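Putative branched-chain amino acid ABC transporter (Rhodospirillum rubrum ATCC 11170, PDB 3HUT) probably binds branched-chain amino acids or related ligands outside the cytoplasm and delivers them to an ABC transporter, as a member of the leucine-binding protein family. Local coordinates at residues A[11-16]-A[20-25]; A[66-71]-A[89-94]; A[132-137]-A[195-200]; A[232-237]-A[338-343]. All coordinates share one frame; numbering follows the deposited sequence.

Contact 1 of 4, residues A[11-16]-A[20-25]; sequences LPLTGA and YGRVFQ
Pro12 turns its carbonyl onto the helix at Gly21 and makes a CA-H...O contact there, with Gly21 CA 3.0 Å from Pro12 O and an angle of 142° at the hydrogen. Because Gly21 carries no side chain, the backbone of the loop can lie directly on the helix; the CA atoms of Pro12 and Gly21 are 4.7 Å apart.

Apolar contacts flank this point. Leu11 has its CG lodged between the backbone N and the carbonyl carbon (chi1 39°), which carries CD2 over the helix to 3.3 Å from Gly21 O and 3.7 Å from Phe24 CB. Its CB meets the edge of the Phe24 ring, near the ring plane. Leu13 CD2 packs on the same Gly21-Arg22 peptide, 3.6 Å from Gly21 C.

One water adds a polar bridge beside these apolar groups: it donates to Leu13 O at 2.6 Å and accepts from Arg22 NH1 at 2.9 Å, lying in the guanidinium plane.

The contact is a tight beta-alpha connection of a Rossmann-like lobe, folding the loop after strand 5-11 back on helix 18-37. Asp52, at the end of strand 46-52, takes hydrogen bonds from Leu13 N and Thr14 OG1, while Phe24 also packs on the loop at Pro102 and Thr103.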
loop_
_atom_site.group_PDB
_atom_site.type_symbol
_atom_site.label_atom_id
_atom_site.label_comp_id
_atom_site.label_asym_id
_atom_site.label_seq_id
_atom_site.Cartn_x
_atom_site.Cartn_y
_atom_site.Cartn_z
ATOM N N LEU A 11 -14.175 5.929 8.834
ATOM C CA LEU A 11 -14.092 4.880 7.824
ATOM C C LEU A 11 -15.478 4.536 7.284
ATOM O O LEU A 11 -16.495 4.781 7.940
ATOM C CB LEU A 11 -13.439 3.621 8.415
ATOM C CG LEU A 11 -13.769 3.198 9.854
ATOM C CD1 LEU A 11 -15.248 3.337 10.140
ATOM C CD2 LEU A 11 -13.314 1.765 10.076
ATOM N N PRO A 12 -15.535 3.967 6.074
ATOM C CA PRO A 12 -16.813 3.599 5.458
ATOM C C PRO A 12 -17.405 2.277 5.940
ATOM O O PRO A 12 -16.852 1.211 5.677
ATOM C CB PRO A 12 -16.475 3.585 3.969
ATOM C CG PRO A 12 -15.060 3.094 3.957
ATOM C CD PRO A 12 -14.425 3.853 5.108
ATOM N N LEU A 13 -18.533 2.358 6.647
ATOM C CA LEU A 13 -19.220 1.171 7.149
ATOM C C LEU A 13 -20.549 0.979 6.424
ATOM O O LEU A 13 -21.265 0.006 6.651
ATOM C CB LEU A 13 -19.450 1.276 8.655
ATOM C CG LEU A 13 -18.153 1.243 9.473
ATOM C CD1 LEU A 13 -18.468 1.384 10.952
ATOM C CD2 LEU A 13 -17.404 -0.068 9.196
ATOM N N THR A 14 -20.879 1.930 5.560
ATOM C CA THR A 14 -22.091 1.844 4.769
ATOM C C THR A 14 -21.714 2.362 3.390
ATOM O O THR A 14 -20.789 3.162 3.255
ATOM C CB THR A 14 -23.266 2.671 5.389
ATOM O OG1 THR A 14 -22.886 4.038 5.547
ATOM C CG2 THR A 14 -23.649 2.105 6.744
ATOM N N GLY A 15 -22.400 1.880 2.362
ATOM C CA GLY A 15 -22.082 2.325 1.023
ATOM C C GLY A 15 -21.305 1.288 0.242
ATOM O O GLY A 15 -21.007 0.202 0.745
ATOM N N ALA A 16 -20.961 1.634 -0.992
ATOM C CA ALA A 16 -20.243 0.730 -1.877
ATOM C C ALA A 16 -18.914 0.229 -1.324
ATOM O O ALA A 16 -18.460 -0.851 -1.685
ATOM C CB ALA A 16 -20.015 1.408 -3.223
ATOM N N TYR A 20 -14.399 -2.329 3.130
ATOM C CA TYR A 20 -13.086 -1.838 3.505
ATOM C C TYR A 20 -13.105 -1.303 4.932
ATOM O O TYR A 20 -12.141 -1.468 5.680
ATOM C CB TYR A 20 -12.651 -0.759 2.518
ATOM C CG TYR A 20 -12.542 -1.296 1.113
ATOM C CD1 TYR A 20 -11.595 -2.267 0.796
ATOM C CD2 TYR A 20 -13.401 -0.859 0.106
ATOM C CE1 TYR A 20 -11.501 -2.790 -0.489
ATOM C CE2 TYR A 20 -13.318 -1.376 -1.187
ATOM C CZ TYR A 20 -12.364 -2.342 -1.476
ATOM O OH TYR A 20 -12.265 -2.857 -2.748
ATOM N N GLY A 21 -14.212 -0.672 5.310
ATOM C CA GLY A 21 -14.326 -0.144 6.656
ATOM C C GLY A 21 -14.380 -1.296 7.637
ATOM O O GLY A 21 -13.850 -1.216 8.747
ATOM N N ARG A 22 -15.020 -2.383 7.220
ATOM C CA ARG A 22 -15.129 -3.546 8.081
ATOM C C ARG A 22 -13.777 -4.192 8.379
ATOM O O ARG A 22 -13.500 -4.530 9.531
ATOM C CB ARG A 22 -16.104 -4.568 7.475
ATOM C CG ARG A 22 -17.571 -4.150 7.626
ATOM C CD ARG A 22 -18.538 -5.296 7.318
ATOM N NE ARG A 22 -18.553 -5.667 5.905
ATOM C CZ ARG A 22 -19.284 -5.061 4.974
ATOM N NH1 ARG A 22 -20.073 -4.040 5.296
ATOM N NH2 ARG A 22 -19.243 -5.488 3.718
ATOM N N VAL A 23 -12.924 -4.346 7.370
ATOM C CA VAL A 23 -11.625 -4.966 7.616
ATOM C C VAL A 23 -10.708 -4.011 8.379
ATOM O O VAL A 23 -9.782 -4.442 9.060
ATOM C CB VAL A 23 -10.944 -5.446 6.299
ATOM C CG1 VAL A 23 -11.860 -6.436 5.588
ATOM C CG2 VAL A 23 -10.607 -4.272 5.396
ATOM N N PHE A 24 -10.977 -2.712 8.267
ATOM C CA PHE A 24 -10.202 -1.708 8.988
ATOM C C PHE A 24 -10.488 -1.895 10.472
ATOM O O PHE A 24 -9.585 -1.864 11.310
ATOM C CB PHE A 24 -10.634 -0.292 8.585
ATOM C CG PHE A 24 -9.934 0.253 7.367
ATOM C CD1 PHE A 24 -9.068 -0.538 6.613
ATOM C CD2 PHE A 24 -10.154 1.571 6.970
ATOM C CE1 PHE A 24 -8.429 -0.022 5.480
ATOM C CE2 PHE A 24 -9.521 2.095 5.845
ATOM C CZ PHE A 24 -8.658 1.296 5.097
ATOM N N GLN A 25 -11.764 -2.084 10.789
ATOM C CA GLN A 25 -12.189 -2.261 12.168
ATOM C C GLN A 25 -11.711 -3.596 12.736
ATOM O O GLN A 25 -11.367 -3.684 13.911
ATOM C CB GLN A 25 -13.713 -2.140 12.259
ATOM C CG GLN A 25 -14.256 -2.098 13.675
ATOM C CD GLN A 25 -15.625 -1.441 13.749
ATOM O OE1 GLN A 25 -16.528 -1.776 12.983
ATOM N NE2 GLN A 25 -15.782 -0.500 14.676
HETATM O O HOH W 1 -20.409 -2.280 7.594
#

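Contact 2 of 4, residues A[66-71]-A[89-94]; sequences AFVDDP and GSIYGK
Val68 and Tyr92 mark the nearest backbone approach of segments 66-71 and 89-94, with CA atoms 7.4 Å apart, a spacing that leaves the meeting to side chains. Tyr92 does most of the reaching. Its CG stands beside the backbone N (chi1 -64°), and although its CB does not point at the other helix, the ring extends across to it.

The phenol oxygen arrives in the plane of the Phe67 ring, at its edge: Tyr92 OH lies 3.3 Å from Phe67 CD2 and 3.9 Å from CE2 of the same ring. The two aromatics therefore meet through a hydroxyl against ring C-H groups rather than by stacking. That hydroxyl has its true polar partner in Glu10 OE2, to which it is hydrogen-bonded, and this bond probably helps hold the ring where it meets Phe67.

Val68 fills in alongside. Its CG2 branch sits at the edge of the tyrosine ring, 4.0 Å from Tyr92 CD1, and makes a looser contact with Ile91, CG2 to CG2 at 4.3 Å.

Helices 57-69 and 82-95 are thus joined side by side over the parallel sheet of their lobe. Phe67 and Tyr92 both rest on Val76 of strand 73-78, and Phe67 extends to Leu49 and Ala51 of strand 46-52.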
loop_
_atom_site.group_PDB
_atom_site.type_symbol
_atom_site.label_atom_id
_atom_site.label_comp_id
_atom_site.label_asym_id
_atom_site.label_seq_id
_atom_site.Cartn_x
_atom_site.Cartn_y
_atom_site.Cartn_z
ATOM N N ALA A 66 -16.469 17.338 14.138
ATOM C CA ALA A 66 -16.829 16.686 15.393
ATOM C C ALA A 66 -15.608 16.236 16.195
ATOM O O ALA A 66 -15.536 16.472 17.401
ATOM C CB ALA A 66 -17.752 15.491 15.115
ATOM N N PHE A 67 -14.657 15.581 15.532
ATOM C CA PHE A 67 -13.447 15.127 16.212
ATOM C C PHE A 67 -12.628 16.314 16.713
ATOM O O PHE A 67 -12.066 16.280 17.809
ATOM C CB PHE A 67 -12.568 14.290 15.278
ATOM C CG PHE A 67 -13.086 12.898 15.021
ATOM C CD1 PHE A 67 -13.836 12.225 15.978
ATOM C CD2 PHE A 67 -12.766 12.241 13.836
ATOM C CE1 PHE A 67 -14.259 10.911 15.757
ATOM C CE2 PHE A 67 -13.182 10.930 13.606
ATOM C CZ PHE A 67 -13.929 10.263 14.565
ATOM N N VAL A 68 -12.550 17.359 15.895
ATOM C CA VAL A 68 -11.797 18.557 16.252
ATOM C C VAL A 68 -12.402 19.211 17.494
ATOM O O VAL A 68 -11.684 19.661 18.389
ATOM C CB VAL A 68 -11.786 19.568 15.072
ATOM C CG1 VAL A 68 -11.253 20.934 15.536
ATOM C CG2 VAL A 68 -10.915 19.023 13.941
ATOM N N ASP A 69 -13.729 19.232 17.548
ATOM C CA ASP A 69 -14.456 19.824 18.665
ATOM C C ASP A 69 -14.406 19.024 19.961
ATOM O O ASP A 69 -14.779 19.535 21.016
ATOM C CB ASP A 69 -15.915 20.065 18.272
ATOM C CG ASP A 69 -16.158 21.477 17.790
ATOM O OD1 ASP A 69 -16.034 22.408 18.614
ATOM O OD2 ASP A 69 -16.470 21.660 16.596
ATOM N N ASP A 70 -13.966 17.769 19.889
ATOM C CA ASP A 70 -13.861 16.944 21.089
ATOM C C ASP A 70 -12.405 16.970 21.553
ATOM O O ASP A 70 -11.559 16.266 21.005
ATOM C CB ASP A 70 -14.274 15.500 20.802
ATOM C CG ASP A 70 -14.323 14.651 22.059
ATOM O OD1 ASP A 70 -13.657 15.010 23.055
ATOM O OD2 ASP A 70 -15.019 13.614 22.050
ATOM N N PRO A 71 -12.099 17.778 22.581
ATOM C CA PRO A 71 -10.736 17.896 23.112
ATOM C C PRO A 71 -10.054 16.583 23.496
ATOM O O PRO A 71 -8.829 16.529 23.603
ATOM C CB PRO A 71 -10.915 18.836 24.304
ATOM C CG PRO A 71 -12.310 18.534 24.755
ATOM C CD PRO A 71 -13.053 18.489 23.449
ATOM N N GLY A 89 -9.118 15.916 5.481
ATOM C CA GLY A 89 -7.765 16.394 5.705
ATOM C C GLY A 89 -7.632 17.908 5.714
ATOM O O GLY A 89 -6.871 18.461 6.510
ATOM N N SER A 90 -8.373 18.582 4.840
ATOM C CA SER A 90 -8.314 20.040 4.762
ATOM C C SER A 90 -8.682 20.673 6.100
ATOM O O SER A 90 -8.073 21.660 6.524
ATOM C CB SER A 90 -9.254 20.545 3.665
ATOM O OG SER A 90 -8.879 20.006 2.409
ATOM N N ILE A 91 -9.679 20.092 6.759
ATOM C CA ILE A 91 -10.134 20.565 8.061
ATOM C C ILE A 91 -9.088 20.264 9.135
ATOM O O ILE A 91 -8.706 21.142 9.909
ATOM C CB ILE A 91 -11.467 19.886 8.444
ATOM C CG1 ILE A 91 -12.578 20.406 7.525
ATOM C CG2 ILE A 91 -11.790 20.144 9.916
ATOM C CD1 ILE A 91 -13.915 19.715 7.712
ATOM N N TYR A 92 -8.629 19.020 9.186
ATOM C CA TYR A 92 -7.624 18.636 10.168
ATOM C C TYR A 92 -6.356 19.487 10.066
ATOM O O TYR A 92 -5.794 19.893 11.078
ATOM C CB TYR A 92 -7.266 17.161 10.003
ATOM C CG TYR A 92 -8.410 16.210 10.281
ATOM C CD1 TYR A 92 -9.239 16.382 11.393
ATOM C CD2 TYR A 92 -8.632 15.105 9.461
ATOM C CE1 TYR A 92 -10.263 15.463 11.681
ATOM C CE2 TYR A 92 -9.646 14.187 9.739
ATOM C CZ TYR A 92 -10.453 14.369 10.846
ATOM O OH TYR A 92 -11.443 13.448 11.111
ATOM N N GLY A 93 -5.909 19.747 8.842
ATOM C CA GLY A 93 -4.710 20.544 8.649
ATOM C C GLY A 93 -4.888 21.943 9.204
ATOM O O GLY A 93 -4.020 22.468 9.900
ATOM N N LYS A 94 -6.024 22.551 8.890
ATOM C CA LYS A 94 -6.325 23.890 9.372
ATOM C C LYS A 94 -6.514 23.926 10.888
ATOM O O LYS A 94 -6.109 24.886 11.546
ATOM C CB LYS A 94 -7.587 24.422 8.686
ATOM C CG LYS A 94 -8.032 25.793 9.172
ATOM C CD LYS A 94 -9.306 26.231 8.473
ATOM C CE LYS A 94 -9.788 27.581 8.989
ATOM N NZ LYS A 94 -11.093 27.970 8.377
#

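Contact 3 of 4, residues A[132-137]-A[195-200]; sequences AWMIGD and PQAIYL
Ala197 is the first residue of the strand segment to meet Met134, which is present as selenomethionine. Its methyl group faces the helix and takes the terminal methyl of the longer side chain, Met134 CE to Ala197 CB at 3.5 Å, the shortest distance in the contact. The methionine is extended as far as the selenium and then bends (chi3 78°), and the bend lays CE along the strand toward the alanine while the selenium stays farther along, near Tyr199.

Ile198 turns its side chain to the other face of the sheet, as strand alternation requires. It offers the helix little more than its carbonyl, with Ile198 O 4.3 Å from Met134 CE.

Tyr199 again faces the helix. Met134 SE packs 4.0 Å from Tyr199 CB and 4.1 Å from Tyr199 CD1, so the selenium sits by the root of the side chain. It lies 5.2 Å from the ring centroid and 62° off the ring normal, an oblique Met-aromatic contact. The phenol end is held apart from this, hydrogen-bonded through OH to Asn130 ND2.

A single helix residue thus spans two inward-facing strand positions, while the axes of helix 132-136 and strand 197-200 run nearly antiparallel (166°), 11.1 Å apart. The helix covers one face of the second lobe's sheet, where strand 197-201 lies between strands 141-147 and 223-225. Met134 also touches Val142 and Tyr224 of those neighbours, and Phe159 of helix 150-165 stacks on Tyr199 and meets Met134 as well.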
loop_
_atom_site.group_PDB
_atom_site.type_symbol
_atom_site.label_atom_id
_atom_site.label_comp_id
_atom_site.label_asym_id
_atom_site.label_seq_id
_atom_site.Cartn_x
_atom_site.Cartn_y
_atom_site.Cartn_z
ATOM N N ALA A 132 15.609 -0.490 -9.864
ATOM C CA ALA A 132 16.855 -0.790 -9.153
ATOM C C ALA A 132 17.052 -2.302 -9.034
ATOM O O ALA A 132 18.170 -2.805 -9.138
ATOM C CB ALA A 132 16.839 -0.151 -7.757
ATOM N N TRP A 133 15.954 -3.019 -8.818
ATOM C CA TRP A 133 15.989 -4.469 -8.685
ATOM C C TRP A 133 16.479 -5.112 -9.993
ATOM O O TRP A 133 17.376 -5.960 -9.991
ATOM C CB TRP A 133 14.581 -4.968 -8.332
ATOM C CG TRP A 133 14.426 -6.462 -8.153
ATOM C CD1 TRP A 133 15.413 -7.408 -8.138
ATOM C CD2 TRP A 133 13.193 -7.166 -7.962
ATOM N NE1 TRP A 133 14.867 -8.661 -7.952
ATOM C CE2 TRP A 133 13.507 -8.539 -7.840
ATOM C CE3 TRP A 133 11.851 -6.769 -7.881
ATOM C CZ2 TRP A 133 12.524 -9.519 -7.645
ATOM C CZ3 TRP A 133 10.873 -7.747 -7.684
ATOM C CH2 TRP A 133 11.219 -9.103 -7.567
HETATM N N MSE A 134 15.902 -4.696 -11.112
HETATM C CA MSE A 134 16.304 -5.249 -12.397
HETATM C C MSE A 134 17.743 -4.893 -12.772
HETATM O O MSE A 134 18.454 -5.704 -13.365
HETATM C CB MSE A 134 15.319 -4.809 -13.478
HETATM C CG MSE A 134 13.957 -5.461 -13.303
HETATM SE SE MSE A 134 12.637 -4.954 -14.610
HETATM C CE MSE A 134 13.221 -6.060 -16.078
ATOM N N ILE A 135 18.173 -3.686 -12.426
ATOM C CA ILE A 135 19.546 -3.267 -12.703
ATOM C C ILE A 135 20.448 -4.156 -11.855
ATOM O O ILE A 135 21.483 -4.645 -12.317
ATOM C CB ILE A 135 19.776 -1.790 -12.296
ATOM C CG1 ILE A 135 18.998 -0.854 -13.227
ATOM C CG2 ILE A 135 21.273 -1.468 -12.302
ATOM C CD1 ILE A 135 19.541 -0.786 -14.668
ATOM N N GLY A 136 20.038 -4.368 -10.607
ATOM C CA GLY A 136 20.805 -5.199 -9.696
ATOM C C GLY A 136 20.920 -6.630 -10.185
ATOM O O GLY A 136 21.900 -7.313 -9.887
ATOM N N ASP A 137 19.917 -7.087 -10.934
ATOM C CA ASP A 137 19.928 -8.446 -11.467
ATOM C C ASP A 137 20.673 -8.540 -12.792
ATOM O O ASP A 137 20.665 -9.590 -13.441
ATOM C CB ASP A 137 18.498 -8.979 -11.621
ATOM C CG ASP A 137 17.902 -9.418 -10.298
ATOM O OD1 ASP A 137 18.623 -9.349 -9.282
ATOM O OD2 ASP A 137 16.722 -9.835 -10.267
ATOM N N PRO A 195 14.562 -7.177 -26.242
ATOM C CA PRO A 195 14.962 -6.713 -24.911
ATOM C C PRO A 195 15.399 -7.922 -24.078
ATOM O O PRO A 195 15.075 -9.054 -24.423
ATOM C CB PRO A 195 13.683 -6.065 -24.377
ATOM C CG PRO A 195 12.603 -6.877 -25.031
ATOM C CD PRO A 195 13.113 -7.012 -26.450
ATOM N N GLN A 196 16.137 -7.689 -22.997
ATOM C CA GLN A 196 16.598 -8.781 -22.141
ATOM C C GLN A 196 15.498 -9.226 -21.179
ATOM O O GLN A 196 15.481 -10.368 -20.724
ATOM C CB GLN A 196 17.812 -8.352 -21.321
ATOM C CG GLN A 196 18.990 -7.843 -22.124
ATOM C CD GLN A 196 20.087 -7.312 -21.225
ATOM O OE1 GLN A 196 19.811 -6.619 -20.244
ATOM N NE2 GLN A 196 21.339 -7.628 -21.555
ATOM N N ALA A 197 14.583 -8.319 -20.864
ATOM C CA ALA A 197 13.501 -8.646 -19.947
ATOM C C ALA A 197 12.300 -7.747 -20.168
ATOM O O ALA A 197 12.366 -6.774 -20.924
ATOM C CB ALA A 197 13.983 -8.527 -18.503
ATOM N N ILE A 198 11.207 -8.081 -19.487
ATOM C CA ILE A 198 9.962 -7.335 -19.592
ATOM C C ILE A 198 9.452 -6.911 -18.219
ATOM O O ILE A 198 9.467 -7.702 -17.271
ATOM C CB ILE A 198 8.864 -8.202 -20.256
ATOM C CG1 ILE A 198 9.341 -8.684 -21.625
ATOM C CG2 ILE A 198 7.564 -7.402 -20.379
ATOM C CD1 ILE A 198 8.402 -9.675 -22.289
ATOM N N TYR A 199 9.017 -5.658 -18.115
ATOM C CA TYR A 199 8.459 -5.160 -16.867
ATOM C C TYR A 199 6.999 -4.831 -17.141
ATOM O O TYR A 199 6.699 -4.045 -18.041
ATOM C CB TYR A 199 9.168 -3.891 -16.384
ATOM C CG TYR A 199 8.555 -3.368 -15.102
ATOM C CD1 TYR A 199 8.716 -4.066 -13.902
ATOM C CD2 TYR A 199 7.749 -2.227 -15.099
ATOM C CE1 TYR A 199 8.087 -3.646 -12.726
ATOM C CE2 TYR A 199 7.112 -1.797 -13.921
ATOM C CZ TYR A 199 7.288 -2.515 -12.743
ATOM O OH TYR A 199 6.662 -2.117 -11.577
ATOM N N LEU A 200 6.094 -5.429 -16.372
ATOM C CA LEU A 200 4.668 -5.195 -16.567
ATOM C C LEU A 200 4.041 -4.273 -15.526
ATOM O O LEU A 200 3.964 -4.617 -14.346
ATOM C CB LEU A 200 3.909 -6.529 -16.554
ATOM C CG LEU A 200 4.311 -7.568 -17.611
ATOM C CD1 LEU A 200 3.476 -8.838 -17.440
ATOM C CD2 LEU A 200 4.118 -6.970 -19.004
#

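Contact 4 of 4, residues A[232-237]-A[338-343]; sequences PKFIDL and LVVREG
Gly343 is gripped at both ends of its backbone: its N is hydrogen-bonded to Glu243 OE2, and its O is met by two branches of Ile235 from helix 232-238. Ile235 carries most of the contact. CG1 lies beside the backbone N (chi1 -61°) and slides past the valine, 4.2 Å from Val340 CG1. The tip continues beyond it, bringing Ile235 CD1 to 3.5 Å from Gly343 O, and Ile235 CG2 comes to 3.7 Å from the same oxygen. Both branches of one isoleucine therefore lie against a single peptide carbonyl.

Phe234 supports the other flank. Its ring turns an edge to Val340, with Phe234 CE2 4.3 Å from Val340 CG2 and that methyl near the ring plane, while the ring also packs on Tyr204 and Leu211 of helix 204-216.

Glu342 and Gly343 both have positive phi and form a tight type I' turn between antiparallel strands 331-341 and 344-347. Glu243 holds this turn through both carboxylate oxygens, the second taking Glu342 N. Phe345 of the following strand packs against both Ile235 and Val340. Between helix and hairpin the chemistry is apolar and shape-based, which suggests that the turn's shape is held by Glu243 and the hairpin's own bonds, and that the interface itself depends on side-chain packing.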
loop_
_atom_site.group_PDB
_atom_site.type_symbol
_atom_site.label_atom_id
_atom_site.label_comp_id
_atom_site.label_asym_id
_atom_site.label_seq_id
_atom_site.Cartn_x
_atom_site.Cartn_y
_atom_site.Cartn_z
ATOM N N PRO A 232 -3.886 -14.572 -5.723
ATOM C CA PRO A 232 -3.896 -15.988 -6.088
ATOM C C PRO A 232 -4.496 -16.138 -7.490
ATOM O O PRO A 232 -4.176 -17.080 -8.215
ATOM C CB PRO A 232 -4.752 -16.628 -4.987
ATOM C CG PRO A 232 -5.619 -15.503 -4.503
ATOM C CD PRO A 232 -4.685 -14.322 -4.511
ATOM N N LYS A 233 -5.341 -15.182 -7.876
ATOM C CA LYS A 233 -5.976 -15.206 -9.188
ATOM C C LYS A 233 -4.960 -15.099 -10.320
ATOM O O LYS A 233 -5.202 -15.595 -11.416
ATOM C CB LYS A 233 -7.018 -14.086 -9.302
ATOM C CG LYS A 233 -8.177 -14.251 -8.323
ATOM C CD LYS A 233 -9.188 -13.112 -8.400
ATOM C CE LYS A 233 -10.114 -13.223 -9.611
ATOM N NZ LYS A 233 -9.468 -12.882 -10.920
ATOM N N PHE A 234 -3.822 -14.464 -10.055
ATOM C CA PHE A 234 -2.791 -14.329 -11.080
ATOM C C PHE A 234 -2.357 -15.724 -11.511
ATOM O O PHE A 234 -2.159 -15.992 -12.696
ATOM C CB PHE A 234 -1.589 -13.547 -10.536
ATOM C CG PHE A 234 -0.498 -13.325 -11.550
ATOM C CD1 PHE A 234 -0.785 -12.754 -12.791
ATOM C CD2 PHE A 234 0.822 -13.657 -11.254
ATOM C CE1 PHE A 234 0.226 -12.510 -13.724
ATOM C CE2 PHE A 234 1.842 -13.422 -12.175
ATOM C CZ PHE A 234 1.545 -12.844 -13.413
ATOM N N ILE A 235 -2.236 -16.619 -10.538
ATOM C CA ILE A 235 -1.830 -17.990 -10.806
ATOM C C ILE A 235 -3.005 -18.818 -11.336
ATOM O O ILE A 235 -2.840 -19.609 -12.261
ATOM C CB ILE A 235 -1.253 -18.638 -9.527
ATOM C CG1 ILE A 235 -0.014 -17.846 -9.083
ATOM C CG2 ILE A 235 -0.917 -20.105 -9.777
ATOM C CD1 ILE A 235 0.535 -18.252 -7.731
ATOM N N ASP A 236 -4.189 -18.636 -10.764
ATOM C CA ASP A 236 -5.345 -19.385 -11.237
ATOM C C ASP A 236 -5.642 -19.032 -12.691
ATOM O O ASP A 236 -6.083 -19.883 -13.463
ATOM C CB ASP A 236 -6.590 -19.091 -10.395
ATOM C CG ASP A 236 -6.418 -19.468 -8.941
ATOM O OD1 ASP A 236 -5.801 -20.516 -8.662
ATOM O OD2 ASP A 236 -6.915 -18.716 -8.080
ATOM N N LEU A 237 -5.403 -17.774 -13.055
ATOM C CA LEU A 237 -5.656 -17.302 -14.412
ATOM C C LEU A 237 -4.526 -17.573 -15.403
ATOM O O LEU A 237 -4.780 -17.777 -16.593
ATOM C CB LEU A 237 -5.941 -15.799 -14.401
ATOM C CG LEU A 237 -7.214 -15.338 -13.685
ATOM C CD1 LEU A 237 -7.242 -13.818 -13.634
ATOM C CD2 LEU A 237 -8.452 -15.889 -14.421
ATOM N N LEU A 338 9.354 -11.357 -4.551
ATOM C CA LEU A 338 8.778 -12.683 -4.706
ATOM C C LEU A 338 8.939 -13.215 -6.125
ATOM O O LEU A 338 9.229 -12.466 -7.053
ATOM C CB LEU A 338 7.281 -12.632 -4.384
ATOM C CG LEU A 338 6.843 -11.977 -3.072
ATOM C CD1 LEU A 338 5.335 -11.757 -3.095
ATOM C CD2 LEU A 338 7.238 -12.858 -1.896
ATOM N N VAL A 339 8.750 -14.521 -6.275
ATOM C CA VAL A 339 8.807 -15.158 -7.581
ATOM C C VAL A 339 7.734 -16.233 -7.561
ATOM O O VAL A 339 7.483 -16.854 -6.525
ATOM C CB VAL A 339 10.189 -15.814 -7.874
ATOM C CG1 VAL A 339 10.440 -16.980 -6.937
ATOM C CG2 VAL A 339 10.240 -16.287 -9.329
ATOM N N VAL A 340 7.075 -16.421 -8.695
ATOM C CA VAL A 340 6.043 -17.439 -8.803
ATOM C C VAL A 340 6.755 -18.737 -9.132
ATOM O O VAL A 340 7.414 -18.836 -10.162
ATOM C CB VAL A 340 5.054 -17.130 -9.946
ATOM C CG1 VAL A 340 4.034 -18.264 -10.068
ATOM C CG2 VAL A 340 4.358 -15.796 -9.689
ATOM N N ARG A 341 6.651 -19.723 -8.253
ATOM C CA ARG A 341 7.292 -21.002 -8.510
ATOM C C ARG A 341 6.406 -22.118 -7.994
ATOM O O ARG A 341 5.951 -22.094 -6.853
ATOM C CB ARG A 341 8.673 -21.067 -7.847
ATOM C CG ARG A 341 9.552 -22.183 -8.397
ATOM C CD ARG A 341 9.813 -21.989 -9.897
ATOM N NE ARG A 341 10.675 -20.843 -10.180
ATOM C CZ ARG A 341 10.902 -20.359 -11.401
ATOM N NH1 ARG A 341 10.324 -20.913 -12.460
ATOM N NH2 ARG A 341 11.720 -19.325 -11.566
ATOM N N GLU A 342 6.153 -23.094 -8.856
ATOM C CA GLU A 342 5.314 -24.227 -8.508
ATOM C C GLU A 342 3.937 -23.844 -7.976
ATOM O O GLU A 342 3.496 -24.356 -6.953
ATOM C CB GLU A 342 6.034 -25.128 -7.503
ATOM C CG GLU A 342 7.256 -25.811 -8.088
ATOM C CD GLU A 342 7.965 -26.702 -7.090
ATOM O OE1 GLU A 342 7.293 -27.562 -6.480
ATOM O OE2 GLU A 342 9.198 -26.547 -6.919
ATOM N N GLY A 343 3.274 -22.921 -8.667
ATOM C CA GLY A 343 1.923 -22.537 -8.293
ATOM C C GLY A 343 1.671 -21.620 -7.114
ATOM O O GLY A 343 0.540 -21.544 -6.638
#

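Overall arrangement
The four contacts divide between two lobes. Contacts 1 and 2, with centres 21 Å apart, belong to the five-stranded parallel sheet and its helices, and the tyrosine of contact 2 is hydrogen-bonded to strand 5-11, which leads into contact 1. Contacts 3 and 4 serve the mixed sheet of the other lobe and touch where Trp133 CH2 lies 3.9 Å from Leu338 O; contact 3 is about 38 Å from contact 1, centre to centre. Contact 3 alone is fully buried, and it is a helix packed on a sheet through one long side chain. Contact 1 is backbone-rich and bridged by water, contact 2 joins helices through an aromatic edge, and contact 4 packs a helix on an exposed hairpin turn.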